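Local coordinates for protein oxidoreductase (Azotobacter vinelandii, PDB 7D5M) that binds NAD+ in a Rossmann-fold domain and, as a homologue of inositol dehydrogenase, probably oxidises a polyol or sugar-like substrate, at residues G95-I100 against V111-P116; W190-R195 against P199-G204; V258-V263 against V370-R375. All coordinates share one frame; numbering follows the deposited sequence.

Contact 1: G95-I100 against V111-P116. With NAD (nicotinamide-adenine-dinucleotide), chain B.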
loop_
_atom_site.group_PDB
_atom_site.type_symbol
_atom_site.label_atom_id
_atom_site.label_comp_id
_atom_site.label_asym_id
_atom_site.label_seq_id
_atom_site.Cartn_x
_atom_site.Cartn_y
_atom_site.Cartn_z
ATOM N N GLY A 95 15.531 15.063 32.614
ATOM C CA GLY A 95 15.823 15.994 33.726
ATOM C C GLY A 95 17.301 16.103 34.060
ATOM O O GLY A 95 17.691 17.114 34.676
ATOM N N THR A 96 18.113 15.110 33.693
ATOM C CA THR A 96 19.549 15.053 34.073
ATOM C C THR A 96 20.459 15.388 32.879
ATOM O O THR A 96 21.680 15.448 33.092
ATOM C CB THR A 96 19.902 13.693 34.690
ATOM O OG1 THR A 96 19.547 12.681 33.747
ATOM C CG2 THR A 96 19.206 13.456 36.016
ATOM N N HIS A 97 19.921 15.606 31.676
ATOM C CA HIS A 97 20.740 15.831 30.451
ATOM C C HIS A 97 21.634 17.060 30.635
ATOM O O HIS A 97 22.816 16.997 30.285
ATOM C CB HIS A 97 19.868 16.013 29.210
ATOM C CG HIS A 97 19.180 14.769 28.772
ATOM N ND1 HIS A 97 18.431 14.731 27.624
ATOM C CD2 HIS A 97 19.123 13.535 29.317
ATOM C CE1 HIS A 97 17.924 13.525 27.477
ATOM N NE2 HIS A 97 18.340 12.766 28.496
ATOM N N PHE A 98 21.075 18.153 31.155
ATOM C CA PHE A 98 21.808 19.436 31.278
ATOM C C PHE A 98 23.029 19.244 32.183
ATOM O O PHE A 98 24.157 19.553 31.751
ATOM C CB PHE A 98 20.900 20.549 31.799
ATOM C CG PHE A 98 21.647 21.826 32.062
ATOM C CD1 PHE A 98 21.927 22.714 31.035
ATOM C CD2 PHE A 98 22.110 22.120 33.339
ATOM C CE1 PHE A 98 22.635 23.880 31.282
ATOM C CE2 PHE A 98 22.825 23.282 33.582
ATOM C CZ PHE A 98 23.082 24.162 32.555
ATOM N N ALA A 99 22.820 18.746 33.406
ATOM C CA ALA A 99 23.875 18.616 34.442
ATOM C C ALA A 99 24.962 17.653 33.947
ATOM O O ALA A 99 26.156 17.959 34.102
ATOM C CB ALA A 99 23.278 18.159 35.756
ATOM N N ILE A 100 24.572 16.539 33.331
ATOM C CA ILE A 100 25.550 15.499 32.904
ATOM C C ILE A 100 26.347 16.034 31.710
ATOM O O ILE A 100 27.584 15.876 31.729
ATOM C CB ILE A 100 24.869 14.156 32.590
ATOM C CG1 ILE A 100 24.157 13.592 33.821
ATOM C CG2 ILE A 100 25.896 13.183 32.033
ATOM C CD1 ILE A 100 23.237 12.445 33.516
ATOM N N VAL A 111 30.504 14.692 23.698
ATOM C CA VAL A 111 29.210 14.180 24.209
ATOM C C VAL A 111 28.325 13.799 23.030
ATOM O O VAL A 111 28.322 14.514 21.997
ATOM C CB VAL A 111 28.519 15.212 25.124
ATOM C CG1 VAL A 111 27.197 14.675 25.660
ATOM C CG2 VAL A 111 29.431 15.643 26.262
ATOM N N VAL A 112 27.600 12.696 23.196
ATOM C CA VAL A 112 26.355 12.428 22.430
ATOM C C VAL A 112 25.216 12.463 23.441
ATOM O O VAL A 112 25.190 11.614 24.356
ATOM C CB VAL A 112 26.398 11.098 21.671
ATOM C CG1 VAL A 112 25.099 10.887 20.909
ATOM C CG2 VAL A 112 27.596 11.031 20.735
ATOM N N CYS A 113 24.331 13.442 23.303
ATOM C CA CYS A 113 23.252 13.689 24.283
ATOM C C CYS A 113 21.923 13.270 23.670
ATOM O O CYS A 113 21.624 13.646 22.528
ATOM C CB CYS A 113 23.204 15.139 24.739
ATOM S SG CYS A 113 22.042 15.391 26.113
ATOM N N GLU A 114 21.176 12.462 24.409
ATOM C CA GLU A 114 19.803 12.089 24.015
ATOM C C GLU A 114 18.941 13.345 23.950
ATOM O O GLU A 114 19.168 14.286 24.735
ATOM C CB GLU A 114 19.225 11.066 24.979
ATOM C CG GLU A 114 19.288 9.678 24.429
ATOM C CD GLU A 114 18.692 9.517 23.039
ATOM O OE1 GLU A 114 18.183 10.515 22.459
ATOM O OE2 GLU A 114 18.761 8.411 22.535
ATOM N N LYS A 115 18.008 13.376 23.001
ATOM C CA LYS A 115 17.043 14.496 22.900
ATOM C C LYS A 115 16.070 14.368 24.070
ATOM O O LYS A 115 15.757 13.258 24.483
ATOM C CB LYS A 115 16.359 14.484 21.532
ATOM C CG LYS A 115 15.626 13.195 21.197
ATOM C CD LYS A 115 14.440 13.408 20.290
ATOM C CE LYS A 115 13.117 13.489 21.025
ATOM N NZ LYS A 115 12.855 12.255 21.807
ATOM N N PRO A 116 15.641 15.481 24.711
ATOM C CA PRO A 116 16.105 16.820 24.375
ATOM C C PRO A 116 17.378 17.180 25.144
ATOM O O PRO A 116 17.664 16.595 26.170
ATOM C CB PRO A 116 14.922 17.675 24.840
ATOM C CG PRO A 116 14.477 16.986 26.110
ATOM C CD PRO A 116 14.715 15.508 25.857
HETATM P PA NAD B . 14.326 4.649 30.347
HETATM O O1A NAD B . 13.607 5.096 31.582
HETATM O O2A NAD B . 13.828 3.479 29.559
HETATM O O5B NAD B . 15.870 4.411 30.717
HETATM C C5B NAD B . 16.584 5.244 31.683
HETATM C C4B NAD B . 17.890 4.560 32.004
HETATM O O4B NAD B . 18.797 5.488 32.653
HETATM C C3B NAD B . 17.783 3.368 32.965
HETATM O O3B NAD B . 18.767 2.399 32.634
HETATM C C2B NAD B . 18.056 4.030 34.320
HETATM O O2B NAD B . 18.484 3.147 35.331
HETATM C C1B NAD B . 19.180 4.970 33.911
HETATM N N9A NAD B . 19.394 6.101 34.801
HETATM C C8A NAD B . 18.431 6.935 35.304
HETATM N N7A NAD B . 18.920 7.915 36.022
HETATM C C5A NAD B . 20.292 7.729 35.974
HETATM C C6A NAD B . 21.361 8.458 36.531
HETATM N N6A NAD B . 21.204 9.574 37.249
HETATM N N1A NAD B . 22.616 8.009 36.281
HETATM C C2A NAD B . 22.761 6.891 35.553
HETATM N N3A NAD B . 21.832 6.133 34.967
HETATM C C4A NAD B . 20.601 6.612 35.220
HETATM O O3 NAD B . 14.425 5.887 29.311
HETATM P PN NAD B . 14.580 5.864 27.696
HETATM O O1N NAD B . 13.226 5.701 27.062
HETATM O O2N NAD B . 15.665 4.896 27.331
HETATM O O5D NAD B . 15.058 7.363 27.393
HETATM C C5D NAD B . 16.278 7.888 27.920
HETATM C C4D NAD B . 16.571 9.138 27.137
HETATM O O4D NAD B . 16.628 8.801 25.727
HETATM C C3D NAD B . 15.496 10.225 27.258
HETATM O O3D NAD B . 16.107 11.502 27.225
HETATM C C2D NAD B . 14.618 9.983 26.025
HETATM O O2D NAD B . 13.929 11.146 25.590
HETATM C C1D NAD B . 15.680 9.573 25.003
HETATM N N1N NAD B . 15.168 8.744 23.869
HETATM C C2N NAD B . 15.465 9.121 22.577
HETATM C C3N NAD B . 14.962 8.401 21.492
HETATM C C7N NAD B . 15.462 8.782 20.115
HETATM O O7N NAD B . 16.458 9.507 20.022
HETATM N N7N NAD B . 14.816 8.285 19.065
HETATM C C4N NAD B . 14.049 7.368 21.731
HETATM C C5N NAD B . 13.746 7.011 23.044
HETATM C C6N NAD B . 14.430 7.612 24.078
#
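His-97, at the start of helix 97-106, reaches the chain that leaves strand 110-113 through one polar bond. Its ND1 donates to Pro-116 O at 163°, nearly straight and near the ring plane, but at 2.5 Å the bond is suspiciously short. Glu-114 O, 3.0 Å from ND1, makes a poor angle. NE2 is hydrogen-bonded to Thr-92 O; the two bonds, if both real, would restrain the ring's rotation.

Apolar and sulfur contacts complete the interface. With SG anti to the backbone N (chi1 -172°), Cys-113 brings its sulfur to 3.8 Å from His-97 CB and 4.4 Å from the ring centroid, oblique to the ring. Glu-114 CB packs 3.7 Å from His-97 CE1.

Next to the cofactor, Lys-115 O lies 3.0 Å from the ribose hydroxyl NAD O2D. Glu-114 OE1 accepts from Lys-115 N (2.9 Å, anti lone pair) and bonds Thr-141, while OE2 bonds His-29; this holds the carboxylate near the nicotinamide, OE1 3.1 Å from NAD C2N. Helix 97-106, strand 110-113 and strand 87-91 make a beta-alpha-beta unit of the Rossmann fold, followed by the Glu-Lys-Pro turn (114-116, cis proline) familiar from the GFO/IDH/MocA family.

Contact 2: W190-R195 against P199-G204. With NAD (nicotinamide-adenine-dinucleotide), chain B.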
loop_
_atom_site.group_PDB
_atom_site.type_symbol
_atom_site.label_atom_id
_atom_site.label_comp_id
_atom_site.label_asym_id
_atom_site.label_seq_id
_atom_site.Cartn_x
_atom_site.Cartn_y
_atom_site.Cartn_z
ATOM N N TRP A 190 7.889 8.556 33.762
ATOM C CA TRP A 190 8.760 9.747 33.971
ATOM C C TRP A 190 8.478 10.798 32.884
ATOM O O TRP A 190 8.590 12.001 33.195
ATOM C CB TRP A 190 10.256 9.388 34.129
ATOM C CG TRP A 190 11.016 8.914 32.924
ATOM C CD1 TRP A 190 11.479 7.648 32.697
ATOM C CD2 TRP A 190 11.489 9.711 31.825
ATOM N NE1 TRP A 190 12.180 7.593 31.522
ATOM C CE2 TRP A 190 12.202 8.844 30.963
ATOM C CE3 TRP A 190 11.374 11.063 31.471
ATOM C CZ2 TRP A 190 12.782 9.287 29.777
ATOM C CZ3 TRP A 190 11.951 11.496 30.300
ATOM C CH2 TRP A 190 12.648 10.620 29.469
ATOM N N ARG A 191 8.048 10.378 31.690
ATOM C CA ARG A 191 7.773 11.293 30.546
ATOM C C ARG A 191 6.539 12.169 30.809
ATOM O O ARG A 191 6.414 13.214 30.128
ATOM C CB ARG A 191 7.577 10.509 29.244
ATOM C CG ARG A 191 8.874 10.134 28.539
ATOM C CD ARG A 191 8.592 9.238 27.351
ATOM N NE ARG A 191 9.739 8.992 26.482
ATOM C CZ ARG A 191 10.688 8.083 26.701
ATOM N NH1 ARG A 191 10.672 7.338 27.796
ATOM N NH2 ARG A 191 11.666 7.934 25.821
ATOM N N VAL A 192 5.635 11.774 31.712
ATOM C CA VAL A 192 4.424 12.595 32.027
ATOM C C VAL A 192 4.588 13.278 33.396
ATOM O O VAL A 192 3.565 13.762 33.941
ATOM C CB VAL A 192 3.125 11.769 31.932
ATOM C CG1 VAL A 192 2.972 11.130 30.556
ATOM C CG2 VAL A 192 3.010 10.731 33.035
ATOM N N ASP A 193 5.824 13.372 33.904
ATOM C CA ASP A 193 6.165 14.107 35.155
ATOM C C ASP A 193 6.963 15.360 34.783
ATOM O O ASP A 193 8.107 15.271 34.323
ATOM C CB ASP A 193 6.896 13.176 36.128
ATOM C CG ASP A 193 7.134 13.763 37.511
ATOM O OD1 ASP A 193 7.087 15.006 37.645
ATOM O OD2 ASP A 193 7.367 12.967 38.446
ATOM N N PRO A 194 6.398 16.581 34.959
ATOM C CA PRO A 194 7.090 17.804 34.546
ATOM C C PRO A 194 8.432 17.992 35.271
ATOM O O PRO A 194 9.342 18.526 34.656
ATOM C CB PRO A 194 6.131 18.960 34.883
ATOM C CG PRO A 194 4.799 18.308 35.236
ATOM C CD PRO A 194 5.081 16.855 35.560
ATOM N N ARG A 195 8.529 17.531 36.525
ATOM C CA ARG A 195 9.764 17.595 37.357
ATOM C C ARG A 195 10.912 16.858 36.643
ATOM O O ARG A 195 12.049 17.372 36.670
ATOM C CB ARG A 195 9.519 16.990 38.747
ATOM C CG ARG A 195 8.451 17.694 39.575
ATOM C CD ARG A 195 8.265 17.021 40.926
ATOM N NE ARG A 195 9.423 17.171 41.807
ATOM C CZ ARG A 195 9.578 16.559 42.987
ATOM N NH1 ARG A 195 8.650 15.732 43.444
ATOM N NH2 ARG A 195 10.666 16.775 43.708
ATOM N N PRO A 199 8.685 20.755 30.434
ATOM C CA PRO A 199 7.464 21.512 30.150
ATOM C C PRO A 199 6.475 20.865 29.171
ATOM O O PRO A 199 5.362 21.362 29.013
ATOM C CB PRO A 199 7.990 22.813 29.518
ATOM C CG PRO A 199 9.331 22.455 28.915
ATOM C CD PRO A 199 9.855 21.286 29.721
ATOM N N SER A 200 6.884 19.790 28.505
ATOM C CA SER A 200 6.022 19.143 27.489
ATOM C C SER A 200 6.203 17.632 27.528
ATOM O O SER A 200 7.234 17.145 28.046
ATOM C CB SER A 200 6.286 19.726 26.127
ATOM O OG SER A 200 7.064 18.855 25.334
ATOM N N TYR A 201 5.224 16.905 26.998
ATOM C CA TYR A 201 5.388 15.462 26.720
ATOM C C TYR A 201 5.586 15.297 25.205
ATOM O O TYR A 201 6.752 15.326 24.777
ATOM C CB TYR A 201 4.279 14.617 27.356
ATOM C CG TYR A 201 4.295 13.201 26.840
ATOM C CD1 TYR A 201 5.490 12.603 26.469
ATOM C CD2 TYR A 201 3.129 12.470 26.680
ATOM C CE1 TYR A 201 5.527 11.320 25.954
ATOM C CE2 TYR A 201 3.151 11.176 26.185
ATOM C CZ TYR A 201 4.353 10.601 25.817
ATOM O OH TYR A 201 4.381 9.339 25.290
ATOM N N VAL A 202 4.527 15.154 24.402
ATOM C CA VAL A 202 4.703 14.698 22.985
ATOM C C VAL A 202 5.419 15.743 22.112
ATOM O O VAL A 202 6.075 15.318 21.145
ATOM C CB VAL A 202 3.398 14.206 22.329
ATOM C CG1 VAL A 202 2.917 12.928 23.003
ATOM C CG2 VAL A 202 2.314 15.267 22.263
ATOM N N LEU A 203 5.313 17.047 22.383
ATOM C CA LEU A 203 6.022 18.063 21.551
ATOM C C LEU A 203 7.516 17.730 21.554
ATOM O O LEU A 203 8.125 17.615 20.467
ATOM C CB LEU A 203 5.769 19.459 22.120
ATOM C CG LEU A 203 4.367 20.013 21.874
ATOM C CD1 LEU A 203 4.086 21.179 22.815
ATOM C CD2 LEU A 203 4.183 20.420 20.425
ATOM N N GLY A 204 8.067 17.555 22.752
ATOM C CA GLY A 204 9.493 17.263 22.973
ATOM C C GLY A 204 9.824 15.830 22.621
ATOM O O GLY A 204 10.912 15.586 22.060
HETATM P PA NAD B . 14.326 4.649 30.347
HETATM O O1A NAD B . 13.607 5.096 31.582
HETATM O O2A NAD B . 13.828 3.479 29.559
HETATM O O5B NAD B . 15.870 4.411 30.717
HETATM C C5B NAD B . 16.584 5.244 31.683
HETATM C C4B NAD B . 17.890 4.560 32.004
HETATM O O4B NAD B . 18.797 5.488 32.653
HETATM C C3B NAD B . 17.783 3.368 32.965
HETATM O O3B NAD B . 18.767 2.399 32.634
HETATM C C2B NAD B . 18.056 4.030 34.320
HETATM O O2B NAD B . 18.484 3.147 35.331
HETATM C C1B NAD B . 19.180 4.970 33.911
HETATM N N9A NAD B . 19.394 6.101 34.801
HETATM C C8A NAD B . 18.431 6.935 35.304
HETATM N N7A NAD B . 18.920 7.915 36.022
HETATM C C5A NAD B . 20.292 7.729 35.974
HETATM C C6A NAD B . 21.361 8.458 36.531
HETATM N N6A NAD B . 21.204 9.574 37.249
HETATM N N1A NAD B . 22.616 8.009 36.281
HETATM C C2A NAD B . 22.761 6.891 35.553
HETATM N N3A NAD B . 21.832 6.133 34.967
HETATM C C4A NAD B . 20.601 6.612 35.220
HETATM O O3 NAD B . 14.425 5.887 29.311
HETATM P PN NAD B . 14.580 5.864 27.696
HETATM O O1N NAD B . 13.226 5.701 27.062
HETATM O O2N NAD B . 15.665 4.896 27.331
HETATM O O5D NAD B . 15.058 7.363 27.393
HETATM C C5D NAD B . 16.278 7.888 27.920
HETATM C C4D NAD B . 16.571 9.138 27.137
HETATM O O4D NAD B . 16.628 8.801 25.727
HETATM C C3D NAD B . 15.496 10.225 27.258
HETATM O O3D NAD B . 16.107 11.502 27.225
HETATM C C2D NAD B . 14.618 9.983 26.025
HETATM O O2D NAD B . 13.929 11.146 25.590
HETATM C C1D NAD B . 15.680 9.573 25.003
HETATM N N1N NAD B . 15.168 8.744 23.869
HETATM C C2N NAD B . 15.465 9.121 22.577
HETATM C C3N NAD B . 14.962 8.401 21.492
HETATM C C7N NAD B . 15.462 8.782 20.115
HETATM O O7N NAD B . 16.458 9.507 20.022
HETATM N N7N NAD B . 14.816 8.285 19.065
HETATM C C4N NAD B . 14.049 7.368 21.731
HETATM C C5N NAD B . 13.746 7.011 23.044
HETATM C C6N NAD B . 14.430 7.612 24.078
HETATM O O HOH W 1 8.209 14.128 28.190
#
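This contact belongs to the part of the NAD pocket contributed by the C-terminal alpha/beta domain of the GFO/IDH/MocA family, where the end of helix 186-191 packs against the N-terminus of helix 202-217. The aliphatic part of Arg-191 crosses Tyr-201 at a slant: CD is 4.0 Å from Tyr-201 CE1, and the guanidinium and phenol planes stand 75° apart. Val-192 CG1 sits over one face of the same ring, 4.1 Å from Tyr-201 CD2. Tyr-201 OH bonds His-177, fixing the far end of the phenol.

The chain of Arg-191 is extended from CG to NE, which carries its guanidinium to the pyrophosphate. NH1 and NH2 both donate to NAD O1N, NH2 at 3.0 Å and 152°, with the oxygen at the guanidinium edge. Asp-205 pairs with NE in a salt bridge, so the group is held from two directions. Trp-190 gives NE1 to NAD O1A at 2.9 Å, and its CH2 lies 4.1 Å above the centre of the guanidinium plane. A leucine in place of Trp-190 would probably leave NAD O1A without this N-H donor and uncover one face of the Arg-191 guanidinium.

Between the two backbones, a water donates to Arg-191 O at 2.8 Å and to Ser-200 O at 3.2 Å.

Contact 3: V258-V263 against V370-R375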
loop_
_atom_site.group_PDB
_atom_site.type_symbol
_atom_site.label_atom_id
_atom_site.label_comp_id
_atom_site.label_asym_id
_atom_site.label_seq_id
_atom_site.Cartn_x
_atom_site.Cartn_y
_atom_site.Cartn_z
ATOM N N VAL A 258 2.825 20.632 12.312
ATOM C CA VAL A 258 3.338 19.452 13.067
ATOM C C VAL A 258 2.198 18.895 13.912
ATOM O O VAL A 258 1.661 19.630 14.773
ATOM C CB VAL A 258 4.552 19.774 13.952
ATOM C CG1 VAL A 258 5.147 18.509 14.556
ATOM C CG2 VAL A 258 5.610 20.562 13.193
ATOM N N TRP A 259 1.831 17.643 13.658
ATOM C CA TRP A 259 0.918 16.880 14.534
ATOM C C TRP A 259 1.757 15.948 15.412
ATOM O O TRP A 259 2.385 15.024 14.870
ATOM C CB TRP A 259 -0.138 16.135 13.712
ATOM C CG TRP A 259 -1.020 15.276 14.557
ATOM C CD1 TRP A 259 -1.433 15.525 15.834
ATOM C CD2 TRP A 259 -1.607 14.019 14.185
ATOM N NE1 TRP A 259 -2.230 14.507 16.286
ATOM C CE2 TRP A 259 -2.354 13.570 15.292
ATOM C CE3 TRP A 259 -1.589 13.244 13.018
ATOM C CZ2 TRP A 259 -3.070 12.376 15.261
ATOM C CZ3 TRP A 259 -2.295 12.064 12.986
ATOM C CH2 TRP A 259 -3.028 11.637 14.098
ATOM N N SER A 260 1.819 16.222 16.717
ATOM C CA SER A 260 2.521 15.404 17.738
ATOM C C SER A 260 1.479 14.601 18.518
ATOM O O SER A 260 0.528 15.225 19.015
ATOM C CB SER A 260 3.334 16.281 18.674
ATOM O OG SER A 260 4.208 17.139 17.956
ATOM N N SER A 261 1.614 13.277 18.637
ATOM C CA SER A 261 0.591 12.493 19.376
ATOM C C SER A 261 1.147 11.178 19.910
ATOM O O SER A 261 1.952 10.533 19.217
ATOM C CB SER A 261 -0.632 12.264 18.520
ATOM O OG SER A 261 -1.706 11.782 19.310
ATOM N N ALA A 262 0.702 10.803 21.107
ATOM C CA ALA A 262 0.904 9.467 21.695
ATOM C C ALA A 262 -0.452 8.777 21.867
ATOM O O ALA A 262 -0.470 7.673 22.420
ATOM C CB ALA A 262 1.643 9.592 23.004
ATOM N N VAL A 263 -1.532 9.377 21.355
ATOM C CA VAL A 263 -2.924 8.868 21.540
ATOM C C VAL A 263 -3.603 8.656 20.175
ATOM O O VAL A 263 -4.850 8.569 20.123
ATOM C CB VAL A 263 -3.722 9.813 22.458
ATOM C CG1 VAL A 263 -3.074 9.892 23.825
ATOM C CG2 VAL A 263 -3.883 11.201 21.866
ATOM N N VAL A 370 14.871 22.579 21.536
ATOM C CA VAL A 370 14.432 23.152 22.836
ATOM C C VAL A 370 13.671 24.452 22.560
ATOM O O VAL A 370 12.616 24.645 23.166
ATOM C CB VAL A 370 15.625 23.367 23.778
ATOM C CG1 VAL A 370 15.229 24.103 25.056
ATOM C CG2 VAL A 370 16.294 22.047 24.079
ATOM N N ARG A 371 14.195 25.311 21.689
ATOM C CA ARG A 371 13.530 26.583 21.308
ATOM C C ARG A 371 12.107 26.278 20.836
ATOM O O ARG A 371 11.156 26.936 21.300
ATOM C CB ARG A 371 14.267 27.309 20.185
ATOM C CG ARG A 371 13.673 28.676 19.873
ATOM C CD ARG A 371 14.220 29.297 18.606
ATOM N NE ARG A 371 15.666 29.152 18.500
ATOM C CZ ARG A 371 16.549 29.867 19.173
ATOM N NH1 ARG A 371 16.153 30.796 20.026
ATOM N NH2 ARG A 371 17.836 29.638 19.003
ATOM N N TRP A 372 11.960 25.336 19.912
ATOM C CA TRP A 372 10.639 25.060 19.291
ATOM C C TRP A 372 9.647 24.614 20.365
ATOM O O TRP A 372 8.540 25.161 20.408
ATOM C CB TRP A 372 10.764 24.028 18.175
ATOM C CG TRP A 372 9.478 23.725 17.465
ATOM C CD1 TRP A 372 8.920 24.416 16.429
ATOM C CD2 TRP A 372 8.639 22.578 17.677
ATOM N NE1 TRP A 372 7.772 23.799 16.007
ATOM C CE2 TRP A 372 7.569 22.673 16.758
ATOM C CE3 TRP A 372 8.676 21.495 18.560
ATOM C CZ2 TRP A 372 6.569 21.702 16.683
ATOM C CZ3 TRP A 372 7.677 20.546 18.498
ATOM C CH2 TRP A 372 6.632 20.658 17.572
ATOM N N VAL A 373 10.026 23.656 21.207
ATOM C CA VAL A 373 9.135 23.143 22.283
ATOM C C VAL A 373 8.742 24.326 23.172
ATOM O O VAL A 373 7.560 24.440 23.520
ATOM C CB VAL A 373 9.791 22.008 23.087
ATOM C CG1 VAL A 373 9.011 21.694 24.361
ATOM C CG2 VAL A 373 9.949 20.767 22.228
ATOM N N GLU A 374 9.703 25.176 23.542
ATOM C CA GLU A 374 9.438 26.278 24.503
ATOM C C GLU A 374 8.407 27.240 23.897
ATOM O O GLU A 374 7.461 27.613 24.623
ATOM C CB GLU A 374 10.743 26.965 24.900
ATOM C CG GLU A 374 10.575 27.989 26.000
ATOM C CD GLU A 374 11.871 28.343 26.705
ATOM O OE1 GLU A 374 12.251 29.524 26.657
ATOM O OE2 GLU A 374 12.501 27.438 27.284
ATOM N N ARG A 375 8.567 27.621 22.628
ATOM C CA ARG A 375 7.638 28.539 21.916
ATOM C C ARG A 375 6.254 27.890 21.818
ATOM O O ARG A 375 5.259 28.608 22.032
ATOM C CB ARG A 375 8.159 28.917 20.528
ATOM C CG ARG A 375 9.337 29.873 20.567
ATOM C CD ARG A 375 8.952 31.302 20.920
ATOM N NE ARG A 375 10.186 32.041 21.122
ATOM C CZ ARG A 375 10.864 32.095 22.272
ATOM N NH1 ARG A 375 10.405 31.491 23.356
ATOM N NH2 ARG A 375 11.999 32.774 22.343
#
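Trp-372 meets Val-258 and Ser-260 with the far end of its six-membered ring, bridging helix 363-381 and strand 255-261 over a backbone separation of 11.1 Å between Trp-372 CA and Val-258 CA. Along 370-375 the helix is regular at the contact: Val-370 O accepts from Glu-374 N, and Arg-371 O from Arg-375 N.

At Trp-372, CG stands anti to the backbone N (chi1 -178°), and the indole projects from the helix to the strand. Val-258 approaches from the opposite direction, with CG2 3.8 Å from Trp-372 CZ2 and CG1 4.0 Å from Trp-372 CH2; both methyls approach the CZ2-CH2 end obliquely, standing off the indole plane on the same side of it. Ser-260 OG lies near the ring plane at its edge, 4.3 Å from Trp-372 CH2. Leu-203 and Leu-211 of helix 202-217 and Thr-246 and Met-248 of strand 243-250 also pack on this indole, and the next residue, Val-373, touches Thr-208 of helix 202-217.

Helix and sheet of the C-terminal alpha/beta domain are therefore joined here by dispersion between the end of the indole and a valine, with the serine hydroxyl a little farther off, near the ring plane. All three touching residues are buried, and the contact is apolar and non-directional, without a polar bond between the two segments.

How the contacts relate
Contacts 1 and 2 approach NAD from different domains: 95-100/111-116 belongs to the Rossmann fold, 190-195/199-204 to the C-terminal domain. Their centres are about 15 Å apart, and they touch where Lys-115 CE packs 3.2 Å from Gly-204 O. Contact 1 lies by the nicotinamide and its ribose, whereas contact 2 engages the pyrophosphate. Contact 3 is in the same domain as contact 2, its centre about 10 Å away, and Leu-203 O packs 3.6 Å from Trp-372 CZ3. It lies farther from the cofactor, the Trp-372 side chain about 13 Å from NAD. Between contacts 1 and 3 the nearest atoms are about 5 Å apart, without touching.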